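Local structure of luciferase-like enzymeAMP-CoA-ligase (Zophobas atratus, 4W8O) at residues 51-62 with 82-93; 31-41 with 238-248. The protein probably activates carboxylic acids with ATP as acyl-adenylates and passes them to coenzyme A, as a beetle luciferase-like member of the adenylate-forming ANL superfamily. All coordinates share one frame; numbering follows the deposited sequence.

Contact 1: 51-62 with 82-93; sequences VKTRSTRVALNL and DNSIPLIASSYL
Arg54 meets Asp82 end-on, across from helix 48-64 to the turn that leads into helix 85-92, NH1 and NH2 both donating to the single oxygen OD1. The shorter bond, Arg54 NH1 to Asp82 OD1, is 2.8 Å; it comes from above the carboxylate plane, whereas NH2 arrives nearly along the C-O axis, and the two flat groups are turned 57° apart. A bend at chi3 brings the guanidinium over Ile85, whose CG1 lies against one face, 3.4 Å from Arg54 NH2. Glu46 forms a second salt bridge to the same NH2, so a leucine in place of Arg54 would probably leave two carboxylates, those of Asp82 and Glu46, without their shared cation.

Beyond this polar end, helices 48-64 and 85-92 cross at -60° with knobs-into-holes packing, helix 85-92 resting in turn on strand 72-76 of the adenylating domain. Ala89 is the knob at the close point, its CB sitting among Ser55, Val58, Ala59 and Leu62; Val58 CG1 presses on Ala89 CB at a tight 3.5 Å. Tyr92 lies edge-on to helix 48-64, its OH donating to Ser55 OG over 2.8 Å. Ser55 OG, held between its backbone N and carbonyl carbon (chi1 60°), donates in turn to Val51 O, 2.7 Å away, which makes this buried hydroxyl a link between the tyrosine and the helix backbone. Phe25 meets the Tyr92 ring edge-to-face.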
loop_
_atom_site.group_PDB
_atom_site.type_symbol
_atom_site.label_atom_id
_atom_site.label_comp_id
_atom_site.label_asym_id
_atom_site.label_seq_id
_atom_site.Cartn_x
_atom_site.Cartn_y
_atom_site.Cartn_z
ATOM N N VAL A 51 15.906 4.014 12.054
ATOM C CA VAL A 51 15.273 2.899 11.361
ATOM C C VAL A 51 16.301 2.036 10.628
ATOM O O VAL A 51 16.198 0.796 10.635
ATOM C CB VAL A 51 14.196 3.390 10.383
ATOM C CG1 VAL A 51 13.802 2.295 9.393
ATOM C CG2 VAL A 51 12.978 3.866 11.160
ATOM N N LYS A 52 17.288 2.685 10.012
ATOM C CA LYS A 52 18.369 1.970 9.328
ATOM C C LYS A 52 19.160 1.093 10.295
ATOM O O LYS A 52 19.495 -0.050 9.973
ATOM C CB LYS A 52 19.318 2.946 8.631
ATOM C CG LYS A 52 20.328 2.283 7.703
ATOM C CD LYS A 52 21.049 3.317 6.852
ATOM C CE LYS A 52 22.285 2.729 6.197
ATOM N NZ LYS A 52 23.386 2.464 7.162
ATOM N N THR A 53 19.445 1.633 11.478
ATOM C CA THR A 53 20.223 0.916 12.485
ATOM C C THR A 53 19.481 -0.327 12.979
ATOM O O THR A 53 20.056 -1.418 13.033
ATOM C CB THR A 53 20.558 1.834 13.676
ATOM O OG1 THR A 53 21.336 2.936 13.207
ATOM C CG2 THR A 53 21.343 1.095 14.752
ATOM N N ARG A 54 18.211 -0.162 13.330
ATOM C CA ARG A 54 17.446 -1.265 13.900
ATOM C C ARG A 54 17.163 -2.342 12.853
ATOM O O ARG A 54 17.314 -3.526 13.138
ATOM C CB ARG A 54 16.154 -0.764 14.541
ATOM C CG ARG A 54 16.388 0.181 15.719
ATOM C CD ARG A 54 15.214 0.179 16.691
ATOM N NE ARG A 54 13.979 0.666 16.072
ATOM C CZ ARG A 54 12.745 0.242 16.362
ATOM N NH1 ARG A 54 12.536 -0.715 17.260
ATOM N NH2 ARG A 54 11.700 0.770 15.729
ATOM N N SER A 55 16.794 -1.930 11.642
ATOM C CA SER A 55 16.518 -2.875 10.567
ATOM C C SER A 55 17.781 -3.636 10.139
ATOM O O SER A 55 17.703 -4.815 9.812
ATOM C CB SER A 55 15.886 -2.166 9.360
ATOM O OG SER A 55 16.741 -1.164 8.837
ATOM N N THR A 56 18.930 -2.962 10.132
ATOM C CA THR A 56 20.201 -3.620 9.799
ATOM C C THR A 56 20.489 -4.733 10.814
ATOM O O THR A 56 20.857 -5.847 10.438
ATOM C CB THR A 56 21.360 -2.608 9.733
ATOM O OG1 THR A 56 21.115 -1.667 8.676
ATOM C CG2 THR A 56 22.698 -3.308 9.488
ATOM N N ARG A 57 20.265 -4.439 12.093
ATOM C CA ARG A 57 20.483 -5.416 13.157
ATOM C C ARG A 57 19.527 -6.594 13.061
ATOM O O ARG A 57 19.944 -7.742 13.217
ATOM C CB ARG A 57 20.367 -4.753 14.528
ATOM C CG ARG A 57 21.543 -3.860 14.859
ATOM C CD ARG A 57 21.277 -3.061 16.113
ATOM N NE ARG A 57 22.342 -2.111 16.391
ATOM C CZ ARG A 57 22.324 -1.253 17.405
ATOM N NH1 ARG A 57 21.290 -1.209 18.236
ATOM N NH2 ARG A 57 23.345 -0.426 17.584
ATOM N N VAL A 58 18.254 -6.316 12.785
ATOM C CA VAL A 58 17.284 -7.383 12.562
ATOM C C VAL A 58 17.698 -8.256 11.376
ATOM O O VAL A 58 17.624 -9.481 11.462
ATOM C CB VAL A 58 15.856 -6.834 12.365
ATOM C CG1 VAL A 58 14.897 -7.940 11.959
ATOM C CG2 VAL A 58 15.356 -6.174 13.643
ATOM N N ALA A 59 18.138 -7.626 10.284
ATOM C CA ALA A 59 18.566 -8.349 9.079
ATOM C C ALA A 59 19.736 -9.292 9.346
ATOM O O ALA A 59 19.725 -10.449 8.910
ATOM C CB ALA A 59 18.941 -7.371 7.972
ATOM N N LEU A 60 20.747 -8.788 10.050
ATOM C CA LEU A 60 21.922 -9.601 10.381
ATOM C C LEU A 60 21.525 -10.811 11.224
ATOM O O LEU A 60 22.067 -11.889 11.048
ATOM C CB LEU A 60 22.994 -8.771 11.101
ATOM C CG LEU A 60 23.745 -7.782 10.210
ATOM C CD1 LEU A 60 24.484 -6.763 11.065
ATOM C CD2 LEU A 60 24.715 -8.502 9.281
ATOM N N ASN A 61 20.564 -10.636 12.123
ATOM C CA ASN A 61 20.076 -11.758 12.913
ATOM C C ASN A 61 19.223 -12.718 12.080
ATOM O O ASN A 61 19.340 -13.932 12.223
ATOM C CB ASN A 61 19.322 -11.259 14.148
ATOM C CG ASN A 61 20.257 -10.711 15.207
ATOM O OD1 ASN A 61 21.310 -11.296 15.474
ATOM N ND2 ASN A 61 19.885 -9.588 15.814
ATOM N N LEU A 62 18.381 -12.181 11.202
ATOM C CA LEU A 62 17.612 -13.027 10.274
ATOM C C LEU A 62 18.537 -13.896 9.406
ATOM O O LEU A 62 18.229 -15.051 9.116
ATOM C CB LEU A 62 16.699 -12.175 9.386
ATOM C CG LEU A 62 15.413 -11.632 10.021
ATOM C CD1 LEU A 62 14.736 -10.657 9.073
ATOM C CD2 LEU A 62 14.456 -12.749 10.403
ATOM N N ASP A 82 7.418 -0.490 15.480
ATOM C CA ASP A 82 8.222 -1.690 15.241
ATOM C C ASP A 82 7.750 -2.575 14.083
ATOM O O ASP A 82 8.552 -3.347 13.548
ATOM C CB ASP A 82 8.289 -2.535 16.512
ATOM C CG ASP A 82 8.978 -1.816 17.665
ATOM O OD1 ASP A 82 9.731 -0.853 17.434
ATOM O OD2 ASP A 82 8.754 -2.214 18.813
ATOM N N ASN A 83 6.478 -2.484 13.690
ATOM C CA ASN A 83 5.921 -3.499 12.798
ATOM C C ASN A 83 6.571 -3.553 11.411
ATOM O O ASN A 83 6.656 -4.628 10.819
ATOM C CB ASN A 83 4.394 -3.394 12.681
ATOM C CG ASN A 83 3.952 -2.277 11.771
ATOM O OD1 ASN A 83 4.223 -1.113 12.034
ATOM N ND2 ASN A 83 3.235 -2.623 10.707
ATOM N N SER A 84 7.040 -2.414 10.909
ATOM C CA SER A 84 7.714 -2.389 9.610
ATOM C C SER A 84 9.225 -2.704 9.675
ATOM O O SER A 84 9.845 -2.978 8.647
ATOM C CB SER A 84 7.469 -1.049 8.894
ATOM O OG SER A 84 8.151 0.008 9.536
ATOM N N ILE A 85 9.823 -2.685 10.866
ATOM C CA ILE A 85 11.286 -2.864 10.981
ATOM C C ILE A 85 11.767 -4.217 10.440
ATOM O O ILE A 85 12.705 -4.258 9.641
ATOM C CB ILE A 85 11.790 -2.666 12.437
ATOM C CG1 ILE A 85 11.435 -1.266 12.958
ATOM C CG2 ILE A 85 13.293 -2.896 12.531
ATOM C CD1 ILE A 85 11.895 -0.118 12.077
ATOM N N PRO A 86 11.127 -5.327 10.867
ATOM C CA PRO A 86 11.538 -6.631 10.348
ATOM C C PRO A 86 11.118 -6.894 8.891
ATOM O O PRO A 86 11.701 -7.758 8.230
ATOM C CB PRO A 86 10.885 -7.631 11.315
ATOM C CG PRO A 86 9.775 -6.893 11.976
ATOM C CD PRO A 86 10.055 -5.428 11.877
ATOM N N LEU A 87 10.122 -6.160 8.404
ATOM C CA LEU A 87 9.755 -6.190 6.990
ATOM C C LEU A 87 10.865 -5.569 6.138
ATOM O O LEU A 87 11.297 -6.153 5.130
ATOM C CB LEU A 87 8.427 -5.454 6.776
ATOM C CG LEU A 87 7.863 -5.509 5.356
ATOM C CD1 LEU A 87 6.346 -5.639 5.389
ATOM C CD2 LEU A 87 8.263 -4.301 4.530
ATOM N N ILE A 88 11.319 -4.388 6.558
ATOM C CA ILE A 88 12.435 -3.686 5.916
ATOM C C ILE A 88 13.680 -4.559 5.950
ATOM O O ILE A 88 14.380 -4.695 4.948
ATOM C CB ILE A 88 12.728 -2.345 6.638
ATOM C CG1 ILE A 88 11.594 -1.343 6.392
ATOM C CG2 ILE A 88 14.054 -1.748 6.187
ATOM C CD1 ILE A 88 11.496 -0.264 7.449
ATOM N N ALA A 89 13.944 -5.142 7.123
ATOM C CA ALA A 89 15.089 -6.023 7.330
ATOM C C ALA A 89 15.045 -7.228 6.387
ATOM O O ALA A 89 16.044 -7.562 5.730
ATOM C CB ALA A 89 15.122 -6.485 8.784
ATOM N N SER A 90 13.881 -7.869 6.314
ATOM C CA SER A 90 13.677 -9.016 5.432
ATOM C C SER A 90 13.890 -8.634 3.967
ATOM O O SER A 90 14.485 -9.393 3.193
ATOM C CB SER A 90 12.269 -9.584 5.625
ATOM O OG SER A 90 12.128 -10.162 6.908
ATOM N N SER A 91 13.408 -7.451 3.593
ATOM C CA SER A 91 13.620 -6.925 2.251
ATOM C C SER A 91 15.096 -6.693 1.930
ATOM O O SER A 91 15.500 -6.881 0.792
ATOM C CB SER A 91 12.820 -5.640 2.044
ATOM O OG SER A 91 11.434 -5.930 2.061
ATOM N N TYR A 92 15.898 -6.299 2.921
ATOM C CA TYR A 92 17.357 -6.160 2.723
ATOM C C TYR A 92 17.977 -7.471 2.248
ATOM O O TYR A 92 18.932 -7.469 1.473
ATOM C CB TYR A 92 18.092 -5.742 4.005
ATOM C CG TYR A 92 17.808 -4.357 4.553
ATOM C CD1 TYR A 92 17.277 -3.343 3.755
ATOM C CD2 TYR A 92 18.139 -4.044 5.875
ATOM C CE1 TYR A 92 17.045 -2.075 4.268
ATOM C CE2 TYR A 92 17.913 -2.779 6.398
ATOM C CZ TYR A 92 17.362 -1.798 5.595
ATOM O OH TYR A 92 17.132 -0.539 6.099
ATOM N N LEU A 93 17.433 -8.586 2.723
ATOM C CA LEU A 93 17.924 -9.914 2.352
ATOM C C LEU A 93 17.285 -10.461 1.081
ATOM O O LEU A 93 17.603 -11.575 0.654
ATOM C CB LEU A 93 17.697 -10.887 3.505
ATOM C CG LEU A 93 18.316 -10.450 4.831
ATOM C CD1 LEU A 93 18.022 -11.483 5.902
ATOM C CD2 LEU A 93 19.821 -10.234 4.689
#

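Contact 2: 31-41 with 238-248; sequences YADRICQIDGD and FLDGSTRVFAR
Strands 35-39 and 243-246 run parallel, 11° apart, with Gln37 opposite Arg244, Ile38 opposite Val245 and Asp39 opposite Phe246, and backbone bonds lead from Arg244 N to Cys36 O at one end and from Gly40 N to Phe246 O at the other. Thr243 adds a side-chain bond beside this ladder, OG1 donating to Ile35 O at 2.7 Å. Gln37 and Arg244 run alongside each other off the same face of the sheet, amide and guanidinium planes turned well apart; a water bridges them, 2.9 Å from Gln37 OE1 and 2.8 Å from Arg244 NH2, while Gln37 NE2 bonds to Leu81 O and Glu46. Phe246, its CG between backbone N and carbonyl carbon (chi1 59°), folds its ring over the neighbouring strand, so that Asp39 CA makes a CH-pi contact 3.9 Å from the ring centroid.

The pair belongs to a mixed sheet of the AMP-binding domain, in which 35-39 stands between 243-246 and the edge strand 44-47; Cys36 and Gln37 form a classic bulge against Glu46. Before strand 243-246, Gly241 ends helix 228-239 as the C-prime residue of a Schellman motif. The Tyr31 ring lies face-on against this turn, with its centroid 3.6 Å from Gly241 CA, where a side chain on the glycine would clash. At the far end, Asp41 OD2 accepts from Arg248 N on its syn side (2.8 Å), and Asp39 OD1 closes an Asx turn with Asp41 N.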
loop_
_atom_site.group_PDB
_atom_site.type_symbol
_atom_site.label_atom_id
_atom_site.label_comp_id
_atom_site.label_asym_id
_atom_site.label_seq_id
_atom_site.Cartn_x
_atom_site.Cartn_y
_atom_site.Cartn_z
ATOM N N TYR A 31 18.116 10.230 3.541
ATOM C CA TYR A 31 17.269 11.062 4.401
ATOM C C TYR A 31 17.458 10.779 5.886
ATOM O O TYR A 31 16.523 10.936 6.665
ATOM C CB TYR A 31 15.799 10.871 4.004
ATOM C CG TYR A 31 15.573 11.123 2.530
ATOM C CD1 TYR A 31 15.742 12.399 1.997
ATOM C CD2 TYR A 31 15.212 10.089 1.666
ATOM C CE1 TYR A 31 15.549 12.640 0.651
ATOM C CE2 TYR A 31 15.022 10.323 0.317
ATOM C CZ TYR A 31 15.191 11.599 -0.183
ATOM O OH TYR A 31 15.000 11.847 -1.517
ATOM N N ALA A 32 18.679 10.412 6.273
ATOM C CA ALA A 32 18.992 9.924 7.624
ATOM C C ALA A 32 18.438 10.756 8.796
ATOM O O ALA A 32 17.914 10.197 9.766
ATOM C CB ALA A 32 20.504 9.769 7.774
ATOM N N ASP A 33 18.566 12.079 8.719
ATOM C CA ASP A 33 18.185 12.954 9.836
ATOM C C ASP A 33 16.696 13.308 9.867
ATOM O O ASP A 33 16.199 13.807 10.875
ATOM C CB ASP A 33 19.029 14.227 9.819
ATOM C CG ASP A 33 20.510 13.941 9.963
ATOM O OD1 ASP A 33 20.864 12.840 10.437
ATOM O OD2 ASP A 33 21.329 14.813 9.599
ATOM N N ARG A 34 15.983 13.052 8.777
ATOM C CA ARG A 34 14.543 13.313 8.728
ATOM C C ARG A 34 13.742 12.316 9.566
ATOM O O ARG A 34 14.248 11.258 9.936
ATOM C CB ARG A 34 14.047 13.268 7.285
ATOM C CG ARG A 34 14.662 14.325 6.391
ATOM C CD ARG A 34 13.903 14.410 5.090
ATOM N NE ARG A 34 14.505 15.364 4.175
ATOM C CZ ARG A 34 14.045 15.641 2.957
ATOM N NH1 ARG A 34 12.963 15.028 2.482
ATOM N NH2 ARG A 34 14.681 16.529 2.203
ATOM N N ILE A 35 12.491 12.668 9.859
ATOM C CA ILE A 35 11.608 11.793 10.622
ATOM C C ILE A 35 10.969 10.786 9.675
ATOM O O ILE A 35 10.245 11.166 8.766
ATOM C CB ILE A 35 10.469 12.560 11.344
ATOM C CG1 ILE A 35 11.014 13.691 12.234
ATOM C CG2 ILE A 35 9.630 11.590 12.173
ATOM C CD1 ILE A 35 11.953 13.239 13.337
ATOM N N CYS A 36 11.224 9.503 9.906
ATOM C CA CYS A 36 10.659 8.441 9.071
ATOM C C CYS A 36 9.183 8.181 9.400
ATOM O O CYS A 36 8.326 8.197 8.515
ATOM C CB CYS A 36 11.470 7.153 9.245
ATOM S SG CYS A 36 10.819 5.708 8.378
ATOM N N GLN A 37 8.912 7.950 10.683
ATOM C CA GLN A 37 7.604 7.508 11.150
ATOM C C GLN A 37 7.244 8.131 12.504
ATOM O O GLN A 37 8.113 8.357 13.370
ATOM C CB GLN A 37 7.564 5.975 11.247
ATOM C CG GLN A 37 8.660 5.351 12.102
ATOM C CD GLN A 37 8.499 3.844 12.293
ATOM O OE1 GLN A 37 7.635 3.215 11.691
ATOM N NE2 GLN A 37 9.337 3.263 13.135
ATOM N N ILE A 38 5.950 8.397 12.664
ATOM C CA ILE A 38 5.377 8.934 13.889
ATOM C C ILE A 38 4.150 8.101 14.259
ATOM O O ILE A 38 3.225 7.973 13.455
ATOM C CB ILE A 38 4.926 10.405 13.720
ATOM C CG1 ILE A 38 6.107 11.306 13.337
ATOM C CG2 ILE A 38 4.276 10.916 15.007
ATOM C CD1 ILE A 38 5.734 12.774 13.193
ATOM N N ASP A 39 4.159 7.547 15.473
ATOM C CA ASP A 39 2.969 6.984 16.093
ATOM C C ASP A 39 2.083 8.109 16.651
ATOM O O ASP A 39 2.352 8.657 17.722
ATOM C CB ASP A 39 3.367 6.028 17.217
ATOM C CG ASP A 39 2.193 5.230 17.752
ATOM O OD1 ASP A 39 1.067 5.766 17.827
ATOM O OD2 ASP A 39 2.403 4.059 18.120
ATOM N N GLY A 40 1.019 8.433 15.926
ATOM C CA GLY A 40 0.082 9.476 16.342
ATOM C C GLY A 40 -0.615 9.238 17.675
ATOM O O GLY A 40 -1.016 10.190 18.340
ATOM N N ASP A 41 -0.776 7.980 18.067
ATOM C CA ASP A 41 -1.433 7.654 19.329
ATOM C C ASP A 41 -0.526 7.894 20.528
ATOM O O ASP A 41 -0.953 8.466 21.527
ATOM C CB ASP A 41 -1.900 6.198 19.332
ATOM C CG ASP A 41 -3.037 5.946 18.368
ATOM O OD1 ASP A 41 -3.945 6.790 18.277
ATOM O OD2 ASP A 41 -3.036 4.888 17.715
ATOM N N PHE A 238 9.242 6.841 1.990
ATOM C CA PHE A 238 10.682 6.582 1.915
ATOM C C PHE A 238 11.291 7.276 0.693
ATOM O O PHE A 238 12.363 7.866 0.786
ATOM C CB PHE A 238 10.970 5.081 1.843
ATOM C CG PHE A 238 11.193 4.436 3.179
ATOM C CD1 PHE A 238 10.138 4.254 4.069
ATOM C CD2 PHE A 238 12.454 3.982 3.541
ATOM C CE1 PHE A 238 10.341 3.650 5.297
ATOM C CE2 PHE A 238 12.664 3.376 4.770
ATOM C CZ PHE A 238 11.609 3.211 5.649
ATOM N N LEU A 239 10.575 7.228 -0.430
ATOM C CA LEU A 239 11.101 7.650 -1.724
ATOM C C LEU A 239 11.699 9.052 -1.717
ATOM O O LEU A 239 12.729 9.268 -2.347
ATOM C CB LEU A 239 10.013 7.548 -2.804
ATOM C CG LEU A 239 10.434 7.881 -4.245
ATOM C CD1 LEU A 239 9.684 7.002 -5.237
ATOM C CD2 LEU A 239 10.214 9.347 -4.581
ATOM N N ASP A 240 11.059 9.991 -1.020
ATOM C CA ASP A 240 11.536 11.382 -0.947
ATOM C C ASP A 240 11.724 11.887 0.491
ATOM O O ASP A 240 11.700 13.104 0.748
ATOM C CB ASP A 240 10.593 12.316 -1.723
ATOM C CG ASP A 240 9.244 12.493 -1.052
ATOM O OD1 ASP A 240 8.972 11.866 -0.012
ATOM O OD2 ASP A 240 8.443 13.284 -1.571
ATOM N N GLY A 241 11.909 10.950 1.420
ATOM C CA GLY A 241 12.221 11.279 2.798
ATOM C C GLY A 241 11.106 11.988 3.533
ATOM O O GLY A 241 11.364 12.770 4.440
ATOM N N SER A 242 9.868 11.710 3.146
ATOM C CA SER A 242 8.709 12.239 3.844
ATOM C C SER A 242 8.448 11.456 5.125
ATOM O O SER A 242 9.129 10.473 5.418
ATOM C CB SER A 242 7.490 12.160 2.940
ATOM O OG SER A 242 7.696 12.902 1.753
ATOM N N THR A 243 7.454 11.903 5.886
ATOM C CA THR A 243 7.117 11.300 7.167
ATOM C C THR A 243 5.786 10.567 7.062
ATOM O O THR A 243 4.811 11.121 6.559
ATOM C CB THR A 243 7.025 12.381 8.261
ATOM O OG1 THR A 243 8.293 13.024 8.384
ATOM C CG2 THR A 243 6.635 11.777 9.606
ATOM N N ARG A 244 5.760 9.318 7.531
ATOM C CA ARG A 244 4.525 8.545 7.623
ATOM C C ARG A 244 3.972 8.630 9.044
ATOM O O ARG A 244 4.684 8.328 10.013
ATOM C CB ARG A 244 4.778 7.085 7.252
ATOM C CG ARG A 244 3.512 6.237 7.116
ATOM C CD ARG A 244 3.805 4.874 6.500
ATOM N NE ARG A 244 4.765 4.112 7.303
ATOM C CZ ARG A 244 4.476 3.413 8.398
ATOM N NH1 ARG A 244 3.230 3.335 8.855
ATOM N NH2 ARG A 244 5.441 2.768 9.041
ATOM N N VAL A 245 2.712 9.043 9.163
ATOM C CA VAL A 245 2.022 9.070 10.453
ATOM C C VAL A 245 0.905 8.021 10.477
ATOM O O VAL A 245 0.182 7.846 9.503
ATOM C CB VAL A 245 1.453 10.472 10.754
ATOM C CG1 VAL A 245 0.992 10.569 12.206
ATOM C CG2 VAL A 245 2.500 11.544 10.450
ATOM N N PHE A 246 0.788 7.302 11.585
ATOM C CA PHE A 246 -0.271 6.315 11.729
ATOM C C PHE A 246 -1.000 6.466 13.059
ATOM O O PHE A 246 -0.477 7.033 14.017
ATOM C CB PHE A 246 0.277 4.884 11.564
ATOM C CG PHE A 246 1.352 4.524 12.550
ATOM C CD1 PHE A 246 1.023 4.006 13.793
ATOM C CD2 PHE A 246 2.692 4.709 12.237
ATOM C CE1 PHE A 246 2.010 3.681 14.708
ATOM C CE2 PHE A 246 3.684 4.385 13.145
ATOM C CZ PHE A 246 3.341 3.875 14.386
ATOM N N ALA A 247 -2.229 5.968 13.082
ATOM C CA ALA A 247 -3.024 5.871 14.288
ATOM C C ALA A 247 -3.896 4.622 14.164
ATOM O O ALA A 247 -4.276 4.211 13.057
ATOM C CB ALA A 247 -3.866 7.120 14.471
ATOM N N ARG A 248 -4.201 4.016 15.305
ATOM C CA ARG A 248 -4.876 2.732 15.325
ATOM C C ARG A 248 -6.304 2.831 14.809
ATOM O O ARG A 248 -6.745 1.989 14.037
ATOM C CB ARG A 248 -4.889 2.154 16.739
ATOM C CG ARG A 248 -4.867 0.641 16.736
ATOM C CD ARG A 248 -3.441 0.128 16.595
ATOM N NE ARG A 248 -2.743 0.117 17.884
ATOM C CZ ARG A 248 -2.952 -0.781 18.846
ATOM N NH1 ARG A 248 -2.271 -0.702 19.984
ATOM N NH2 ARG A 248 -3.845 -1.755 18.681
HETATM O O HOH W 1 8.214 2.697 8.946
#

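Contact 1 and contact 2 lie about 16 Å apart, centre to centre, and belong to the same AMP-binding region. Along the chain the order is 31-41, 51-62, 82-93 and, after a long excursion, 238-248, so both helical segments of contact 1 fall between the two strands of contact 2. The sheets differ: contact 2 builds one mixed sheet, while helix 85-92 links strands 72-76 and 96-99 of another. Where they meet, Ile88 CD1 packs on Phe238 CZ at 3.9 Å and Val51 CG2 on Cys36 SG at 4.0 Å. Glu46, bonded to both Arg54 and Gln37, adds a polar tie between the helix pair and the sheet of contact 2; the helices thus help join two sheets within one adenylating domain.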